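Local coordinates for protein cephalosporin acylase (Bacillus halodurans, PDB 2NLZ) that probably cleaves amide bonds as an acylase of the gamma-glutamyltranspeptidase family, within the N-terminal nucleophile hydrolase superfamily, its true substrate being unsettled, at residues A53-L58 with G124-L129; N66-D71 with D206-I211; I282-E287 with L329-A334. The protein carries 1 engineered substitution. All blocks are in the same frame, centred on the assembly; numbering follows the deposited sequence.

Contact 1 of 3, residues A53-L58 with G124-L129; sequences ATATAL and GAWAEL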
loop_
_atom_site.group_PDB
_atom_site.type_symbol
_atom_site.label_atom_id
_atom_site.label_comp_id
_atom_site.label_asym_id
_atom_site.label_seq_id
_atom_site.Cartn_x
_atom_site.Cartn_y
_atom_site.Cartn_z
ATOM N N ALA D 53 26.200 30.862 -0.099
ATOM C CA ALA D 53 26.983 29.830 0.573
ATOM C C ALA D 53 26.630 28.444 0.054
ATOM O O ALA D 53 27.494 27.671 -0.360
ATOM C CB ALA D 53 26.777 29.897 2.075
ATOM N N THR D 54 25.337 28.164 0.055
ATOM C CA THR D 54 24.797 26.896 -0.377
ATOM C C THR D 54 25.000 26.640 -1.872
ATOM O O THR D 54 25.244 25.507 -2.275
ATOM C CB THR D 54 23.298 26.842 -0.056
ATOM O OG1 THR D 54 23.081 27.302 1.286
ATOM C CG2 THR D 54 22.770 25.428 -0.202
ATOM N N ALA D 55 24.896 27.688 -2.688
ATOM C CA ALA D 55 25.013 27.536 -4.134
ATOM C C ALA D 55 26.425 27.132 -4.497
ATOM O O ALA D 55 26.640 26.161 -5.227
ATOM C CB ALA D 55 24.632 28.819 -4.841
ATOM N N THR D 56 27.385 27.879 -3.959
ATOM C CA THR D 56 28.800 27.634 -4.215
ATOM C C THR D 56 29.238 26.305 -3.617
ATOM O O THR D 56 30.104 25.634 -4.177
ATOM C CB THR D 56 29.698 28.765 -3.664
ATOM O OG1 THR D 56 29.357 29.036 -2.299
ATOM C CG2 THR D 56 29.533 30.025 -4.483
ATOM N N ALA D 57 28.645 25.941 -2.479
ATOM C CA ALA D 57 28.888 24.638 -1.864
ATOM C C ALA D 57 28.474 23.506 -2.791
ATOM O O ALA D 57 29.231 22.552 -2.967
ATOM C CB ALA D 57 28.173 24.521 -0.527
ATOM N N LEU D 58 27.288 23.646 -3.393
ATOM C CA LEU D 58 26.715 22.662 -4.326
ATOM C C LEU D 58 27.581 22.453 -5.560
ATOM O O LEU D 58 27.577 21.384 -6.172
ATOM C CB LEU D 58 25.305 23.089 -4.758
ATOM C CG LEU D 58 24.185 22.957 -3.723
ATOM C CD1 LEU D 58 22.965 23.804 -4.077
ATOM C CD2 LEU D 58 23.791 21.508 -3.519
ATOM N N GLY D 124 28.990 35.517 -11.558
ATOM C CA GLY D 124 28.589 36.925 -11.544
ATOM C C GLY D 124 27.323 37.148 -10.742
ATOM O O GLY D 124 27.196 38.143 -10.013
ATOM N N ALA D 125 26.387 36.211 -10.872
ATOM C CA ALA D 125 25.158 36.240 -10.086
ATOM C C ALA D 125 25.436 36.137 -8.590
ATOM O O ALA D 125 24.761 36.776 -7.795
ATOM C CB ALA D 125 24.218 35.146 -10.529
ATOM N N TRP D 126 26.433 35.345 -8.217
ATOM C CA TRP D 126 26.838 35.248 -6.823
ATOM C C TRP D 126 27.258 36.620 -6.318
ATOM O O TRP D 126 26.704 37.122 -5.346
ATOM C CB TRP D 126 27.998 34.259 -6.636
ATOM C CG TRP D 126 27.722 32.839 -7.053
ATOM C CD1 TRP D 126 26.509 32.219 -7.115
ATOM C CD2 TRP D 126 28.695 31.852 -7.429
ATOM N NE1 TRP D 126 26.663 30.916 -7.534
ATOM C CE2 TRP D 126 27.996 30.665 -7.730
ATOM C CE3 TRP D 126 30.093 31.859 -7.547
ATOM C CZ2 TRP D 126 28.646 29.494 -8.142
ATOM C CZ3 TRP D 126 30.734 30.700 -7.965
ATOM C CH2 TRP D 126 30.009 29.534 -8.252
ATOM N N ALA D 127 28.231 37.217 -6.998
ATOM C CA ALA D 127 28.796 38.515 -6.622
ATOM C C ALA D 127 27.758 39.633 -6.510
ATOM O O ALA D 127 27.715 40.343 -5.495
ATOM C CB ALA D 127 29.889 38.912 -7.596
ATOM N N GLU D 128 26.932 39.782 -7.548
ATOM C CA GLU D 128 25.873 40.787 -7.557
ATOM C C GLU D 128 24.844 40.590 -6.446
ATOM O O GLU D 128 24.319 41.564 -5.906
ATOM C CB GLU D 128 25.165 40.835 -8.912
ATOM C CG GLU D 128 25.620 41.983 -9.820
ATOM C CD GLU D 128 25.063 43.342 -9.422
ATOM O OE1 GLU D 128 23.896 43.420 -8.993
ATOM O OE2 GLU D 128 25.801 44.338 -9.555
ATOM N N LEU D 129 24.565 39.335 -6.112
ATOM C CA LEU D 129 23.639 39.016 -5.039
ATOM C C LEU D 129 24.229 39.461 -3.707
ATOM O O LEU D 129 23.521 40.010 -2.864
ATOM C CB LEU D 129 23.369 37.516 -5.023
ATOM C CG LEU D 129 21.958 36.961 -4.838
ATOM C CD1 LEU D 129 20.894 37.981 -5.146
ATOM C CD2 LEU D 129 21.793 35.753 -5.749
#
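T56 and W126 carry this contact between two helices. The methyl CG2 of T56 sits over one face of the indole, 3.4 Å from the centroid of the six-membered ring and 6° off the ring normal. This is a CH-pi contact centred on the benzene part of the ring. CG2 is 3.6 Å from W126 CD2 and nearly as close to the other atoms of that ring. The T56 torsion explains the aim. With chi1 at 50°, OG1 lies between the backbone N and the carbonyl carbon and turns back to its own helix, where it bonds to I52 O. A53 O is a second possible acceptor, 3.0 Å from T56 OG1, and one proton cannot fully serve both. The methyl is then left to face the tryptophan.

W126 has CG beside its backbone N (chi1 -60°), and the ring reaches across to helix 47-61. At the pyrrole end A55 CB comes obliquely to W126 NE1, 4.0 Å away. NE1 also has a polar partner, OE1 of Q375 in strand 370-376. The indole is thus held by a methyl over one face and by a bond at its nitrogen. Were W126 an alanine, the T56 methyl would probably lose its aromatic partner and Q375 this N-H, and a gap would be likely between the helices.

F373 of strand 370-376 also packs against A55, W126 and L129. No hydrogen bond links the two segments, and the touching residues are all buried. Both helices pack against strand 370-376, and helix 47-61 also against strand 359-365, consistent with a helical layer of the alpha-beta-beta-alpha fold of N-terminal nucleophile hydrolases.

Contact 2 of 3, residues N66-D71 with D206-I211; sequences NGIGSD and DTLRSI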
loop_
_atom_site.group_PDB
_atom_site.type_symbol
_atom_site.label_atom_id
_atom_site.label_comp_id
_atom_site.label_asym_id
_atom_site.label_seq_id
_atom_site.Cartn_x
_atom_site.Cartn_y
_atom_site.Cartn_z
ATOM N N ASN D 66 25.700 20.475 -11.766
ATOM C CA ASN D 66 26.157 21.779 -11.386
ATOM C C ASN D 66 27.578 22.033 -11.807
ATOM O O ASN D 66 28.273 21.115 -12.220
ATOM C CB ASN D 66 26.112 21.829 -9.871
ATOM C CG ASN D 66 25.856 23.172 -9.372
ATOM O OD1 ASN D 66 26.114 23.466 -8.219
ATOM N ND2 ASN D 66 25.345 24.032 -10.242
ATOM N N GLY D 67 28.018 23.280 -11.673
ATOM C CA GLY D 67 29.417 23.640 -11.866
ATOM C C GLY D 67 29.656 25.115 -11.628
ATOM O O GLY D 67 28.718 25.902 -11.501
ATOM N N ILE D 68 30.926 25.494 -11.562
ATOM C CA ILE D 68 31.295 26.901 -11.485
ATOM C C ILE D 68 31.000 27.540 -12.835
ATOM O O ILE D 68 30.676 28.722 -12.920
ATOM C CB ILE D 68 32.777 27.063 -11.109
ATOM C CG1 ILE D 68 33.124 26.058 -10.005
ATOM C CG2 ILE D 68 33.092 28.521 -10.728
ATOM C CD1 ILE D 68 34.279 26.429 -9.129
ATOM N N GLY D 69 31.079 26.732 -13.886
ATOM C CA GLY D 69 30.697 27.165 -15.226
ATOM C C GLY D 69 29.208 27.099 -15.529
ATOM O O GLY D 69 28.816 26.977 -16.693
ATOM N N SER D 70 28.380 27.192 -14.485
ATOM C CA SER D 70 26.922 27.208 -14.634
ATOM C C SER D 70 26.420 28.609 -14.890
ATOM O O SER D 70 27.167 29.572 -14.742
ATOM C CB SER D 70 26.262 26.690 -13.354
ATOM O OG SER D 70 26.454 25.293 -13.196
ATOM N N ASP D 71 25.158 28.734 -15.280
ATOM C CA ASP D 71 24.461 29.991 -14.992
ATOM C C ASP D 71 23.407 29.793 -13.904
ATOM O O ASP D 71 23.144 28.655 -13.510
ATOM C CB ASP D 71 23.968 30.779 -16.232
ATOM C CG ASP D 71 23.363 29.921 -17.297
ATOM O OD1 ASP D 71 23.484 30.320 -18.470
ATOM O OD2 ASP D 71 22.772 28.871 -16.981
ATOM N N ASP D 206 40.877 26.584 -5.632
ATOM C CA ASP D 206 41.656 27.708 -6.167
ATOM C C ASP D 206 40.780 28.743 -6.856
ATOM O O ASP D 206 40.885 29.950 -6.595
ATOM C CB ASP D 206 42.724 27.209 -7.152
ATOM C CG ASP D 206 43.842 26.436 -6.467
ATOM O OD1 ASP D 206 44.020 26.592 -5.241
ATOM O OD2 ASP D 206 44.541 25.665 -7.159
ATOM N N THR D 207 39.904 28.258 -7.727
ATOM C CA THR D 207 39.066 29.151 -8.502
ATOM C C THR D 207 37.976 29.813 -7.650
ATOM O O THR D 207 37.664 30.992 -7.849
ATOM C CB THR D 207 38.505 28.468 -9.771
ATOM O OG1 THR D 207 37.608 29.357 -10.436
ATOM C CG2 THR D 207 37.766 27.241 -9.424
ATOM N N LEU D 208 37.430 29.082 -6.681
ATOM C CA LEU D 208 36.454 29.675 -5.776
ATOM C C LEU D 208 37.103 30.753 -4.930
ATOM O O LEU D 208 36.522 31.810 -4.725
ATOM C CB LEU D 208 35.782 28.633 -4.893
ATOM C CG LEU D 208 34.688 27.809 -5.571
ATOM C CD1 LEU D 208 34.255 26.680 -4.654
ATOM C CD2 LEU D 208 33.485 28.653 -5.996
ATOM N N ARG D 209 38.325 30.495 -4.475
ATOM C CA ARG D 209 39.110 31.512 -3.789
ATOM C C ARG D 209 39.372 32.710 -4.718
ATOM O O ARG D 209 39.280 33.860 -4.294
ATOM C CB ARG D 209 40.412 30.915 -3.248
ATOM C CG ARG D 209 41.176 31.810 -2.287
ATOM C CD ARG D 209 41.629 31.049 -1.044
ATOM N NE ARG D 209 42.062 29.686 -1.354
ATOM C CZ ARG D 209 42.228 28.715 -0.457
ATOM N NH1 ARG D 209 42.002 28.935 0.833
ATOM N NH2 ARG D 209 42.617 27.514 -0.855
ATOM N N SER D 210 39.654 32.440 -5.989
ATOM C CA SER D 210 39.966 33.512 -6.916
ATOM C C SER D 210 38.761 34.409 -7.173
ATOM O O SER D 210 38.932 35.607 -7.385
ATOM C CB SER D 210 40.541 32.968 -8.229
ATOM O OG SER D 210 41.016 34.016 -9.070
ATOM N N ILE D 211 37.551 33.847 -7.151
ATOM C CA ILE D 211 36.359 34.683 -7.368
ATOM C C ILE D 211 35.878 35.312 -6.080
ATOM O O ILE D 211 35.204 36.338 -6.105
ATOM C CB ILE D 211 35.184 33.981 -8.129
ATOM C CG1 ILE D 211 34.842 32.631 -7.530
ATOM C CG2 ILE D 211 35.524 33.796 -9.593
ATOM C CD1 ILE D 211 34.325 31.652 -8.565
#
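The hydroxyl oxygen of S70 has two possible acceptors within reach, G67 O and N377 OD1, at the back of the turn that presents I68 to T207, L208 and I211. S70 OG is 2.9 Å from G67 O, and its one proton may serve either acceptor. G67 O further receives a weak bond from S70 N, at 3.3 Å. These bonds probably help to hold a type I beta turn from G67 to S70, with I68 as its second residue.

The contact itself is apolar. I68 projects from the turn toward helix 202-212 and sends out two branches. CG1 lies beside the backbone N (chi1 -42°), and its CD1 reaches the side chains of T207 and L208. I68 CD1 meets T207 CG2 tip to tip at 3.6 Å. It also lies 3.8 Å from L208 CG, and the leucine runs across it at a slant. The other branch, I68 CG2, reaches I211 CD1 at 4.0 Å. One isoleucine therefore touches three side chains on neighbouring turns of the helix. With T207 OG1 anti to the backbone N (chi1 176°), the methyl CG2 is the branch of T207 that comes closest to I68.

The helix keeps its own backbone bonds, such as I211 N to T207 O at 2.9 Å. Other helices pack beside the contact. T59 and V60 of helix 47-61 touch I68 and L208 respectively. Helix 143-151 packs on L208, and L224 of helix 223-234 on T207 and I211. The turn leads directly into strand 71-78.

Contact 3 of 3, residues I282-E287 with L329-A334; sequences IVKGFE and LSDEYA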
loop_
_atom_site.group_PDB
_atom_site.type_symbol
_atom_site.label_atom_id
_atom_site.label_comp_id
_atom_site.label_asym_id
_atom_site.label_seq_id
_atom_site.Cartn_x
_atom_site.Cartn_y
_atom_site.Cartn_z
ATOM N N ILE D 282 -4.813 28.876 -17.244
ATOM C CA ILE D 282 -5.787 28.024 -17.915
ATOM C C ILE D 282 -6.598 27.230 -16.879
ATOM O O ILE D 282 -7.825 27.229 -16.903
ATOM C CB ILE D 282 -5.094 27.057 -18.908
ATOM C CG1 ILE D 282 -4.430 27.833 -20.048
ATOM C CG2 ILE D 282 -6.092 26.107 -19.504
ATOM C CD1 ILE D 282 -3.382 27.045 -20.825
ATOM N N VAL D 283 -5.904 26.587 -15.949
ATOM C CA VAL D 283 -6.549 25.699 -14.985
ATOM C C VAL D 283 -7.398 26.461 -13.943
ATOM O O VAL D 283 -8.327 25.907 -13.362
ATOM C CB VAL D 283 -5.507 24.737 -14.331
ATOM C CG1 VAL D 283 -5.103 25.187 -12.923
ATOM C CG2 VAL D 283 -6.037 23.332 -14.300
ATOM N N LYS D 284 -7.072 27.738 -13.752
ATOM C CA LYS D 284 -7.767 28.686 -12.865
ATOM C C LYS D 284 -9.289 28.728 -13.038
ATOM O O LYS D 284 -10.016 28.960 -12.076
ATOM C CB LYS D 284 -7.225 30.081 -13.170
ATOM C CG LYS D 284 -7.356 31.113 -12.102
ATOM C CD LYS D 284 -6.289 32.173 -12.357
ATOM C CE LYS D 284 -6.831 33.447 -12.984
ATOM N NZ LYS D 284 -7.024 34.519 -11.956
ATOM N N GLY D 285 -9.759 28.532 -14.270
ATOM C CA GLY D 285 -11.183 28.610 -14.585
ATOM C C GLY D 285 -12.011 27.407 -14.168
ATOM O O GLY D 285 -13.237 27.466 -14.170
ATOM N N PHE D 286 -11.348 26.307 -13.829
ATOM C CA PHE D 286 -12.023 25.149 -13.259
ATOM C C PHE D 286 -11.952 25.183 -11.735
ATOM O O PHE D 286 -11.003 25.712 -11.153
ATOM C CB PHE D 286 -11.362 23.855 -13.724
ATOM C CG PHE D 286 -11.254 23.713 -15.215
ATOM C CD1 PHE D 286 -12.394 23.710 -16.019
ATOM C CD2 PHE D 286 -10.010 23.522 -15.812
ATOM C CE1 PHE D 286 -12.297 23.547 -17.402
ATOM C CE2 PHE D 286 -9.898 23.352 -17.195
ATOM C CZ PHE D 286 -11.046 23.366 -17.996
ATOM N N GLU D 287 -12.962 24.608 -11.094
ATOM C CA GLU D 287 -12.913 24.345 -9.660
ATOM C C GLU D 287 -12.422 22.904 -9.476
ATOM O O GLU D 287 -12.430 22.118 -10.429
ATOM C CB GLU D 287 -14.295 24.555 -9.012
ATOM C CG GLU D 287 -14.949 25.925 -9.261
ATOM C CD GLU D 287 -14.199 27.079 -8.611
ATOM O OE1 GLU D 287 -13.651 26.896 -7.503
ATOM O OE2 GLU D 287 -14.163 28.174 -9.209
ATOM N N LEU D 329 -0.241 35.706 -20.822
ATOM C CA LEU D 329 -0.712 35.620 -19.448
ATOM C C LEU D 329 -2.089 36.253 -19.208
ATOM O O LEU D 329 -2.531 36.392 -18.063
ATOM C CB LEU D 329 0.342 36.218 -18.517
ATOM C CG LEU D 329 1.253 35.226 -17.779
ATOM C CD1 LEU D 329 1.540 33.959 -18.583
ATOM C CD2 LEU D 329 2.546 35.900 -17.319
ATOM N N SER D 330 -2.767 36.617 -20.291
ATOM C CA SER D 330 -4.045 37.318 -20.203
ATOM C C SER D 330 -5.206 36.355 -19.979
ATOM O O SER D 330 -5.174 35.218 -20.459
ATOM C CB SER D 330 -4.288 38.155 -21.466
ATOM O OG SER D 330 -4.650 37.339 -22.568
ATOM N N ASP D 331 -6.225 36.837 -19.259
ATOM C CA ASP D 331 -7.419 36.063 -18.915
ATOM C C ASP D 331 -8.231 35.582 -20.116
ATOM O O ASP D 331 -8.803 34.488 -20.075
ATOM C CB ASP D 331 -8.328 36.853 -17.972
ATOM C CG ASP D 331 -7.752 36.985 -16.577
ATOM O OD1 ASP D 331 -6.843 36.204 -16.215
ATOM O OD2 ASP D 331 -8.211 37.874 -15.834
ATOM N N GLU D 332 -8.285 36.391 -21.176
ATOM C CA GLU D 332 -9.043 36.017 -22.378
ATOM C C GLU D 332 -8.318 34.981 -23.234
ATOM O O GLU D 332 -8.959 34.189 -23.928
ATOM C CB GLU D 332 -9.459 37.237 -23.220
ATOM C CG GLU D 332 -8.335 38.212 -23.588
ATOM C CD GLU D 332 -8.254 39.418 -22.652
ATOM O OE1 GLU D 332 -8.279 39.232 -21.413
ATOM O OE2 GLU D 332 -8.157 40.557 -23.161
ATOM N N TYR D 333 -6.991 34.983 -23.179
ATOM C CA TYR D 333 -6.210 33.949 -23.850
ATOM C C TYR D 333 -6.231 32.648 -23.047
ATOM O O TYR D 333 -6.207 31.553 -23.612
ATOM C CB TYR D 333 -4.773 34.398 -24.080
ATOM C CG TYR D 333 -3.930 33.359 -24.782
ATOM C CD1 TYR D 333 -4.342 32.808 -25.991
ATOM C CD2 TYR D 333 -2.719 32.926 -24.237
ATOM C CE1 TYR D 333 -3.577 31.856 -26.636
ATOM C CE2 TYR D 333 -1.939 31.969 -24.881
ATOM C CZ TYR D 333 -2.374 31.442 -26.079
ATOM O OH TYR D 333 -1.620 30.497 -26.732
ATOM N N ALA D 334 -6.268 32.771 -21.729
ATOM C CA ALA D 334 -6.471 31.612 -20.878
ATOM C C ALA D 334 -7.781 30.941 -21.285
ATOM O O ALA D 334 -7.805 29.748 -21.593
ATOM C CB ALA D 334 -6.504 32.025 -19.409
#
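Two pairs make this contact: A334 meets I282, and D331 comes near K284. Segment 329-334 begins with L329, the first residue to leave helical geometry after helix 325-328.

S330 follows as the N-cap of helix 331-338. Its OG accepts a weak bond from Y333 N; the distance from Y333 N to S330 OG is 3.4 Å and the N-H...O angle 148°. OG also bonds with Q327 O, so the cap ties the new helix to the end of the preceding one. The S330 carbonyl starts the helical pattern, with A334 N bonded to S330 O at 3.0 Å.

D331 stands in the first turn and carries the charged part of the contact. D331 OD1 is 4.2 Å from K284 CE and 4.6 Å from K284 NZ. That is too long for a salt bridge, though the opposite charges probably attract weakly. The lysine has a firmer partner in D258 O, which draws its amine to strand 250-259.

A334 makes the close backbone approach, with its CA 4.7 Å from I282 CA. The small side chain is consistent with so close an approach: A334 CB lies 4.2 Å from I282 N. I282 CG1 is likewise 4.2 Å from A334 O. Both are plain van der Waals contacts.

After I282 the chain makes a type I turn, V283 to F286, which carries K284 toward D331. I282 itself packs on A303 and L306 of helix 294-314, and its carbonyl bonds to R338 NE of helix 331-338. Thus the last part of helix 274-283 and the chain after it meet the first turn of helix 331-338, beside helix 294-314 and strand 250-259.

Contacts 1 and 2 belong to one buried region. Their centres are 9 Å apart, and their segments alternate along the chain. They join directly through the indole of contact 1: W126 CZ3 is 3.8 Å from I211 CD1 and 4.0 Å from L208 CD2, so helix 202-212 packs on the ring as well. Helix 47-61, which carries segment 53-58, also touches contact 2 through T59 and V60. Contact 3 is separate, on the opposite side of the chain's centre. Its centre lies 36 Å from that of contact 1 and 42 Å from that of contact 2, with nearest atoms about 22 and 21 Å away. All three belong to the gamma-glutamyltranspeptidase-like region.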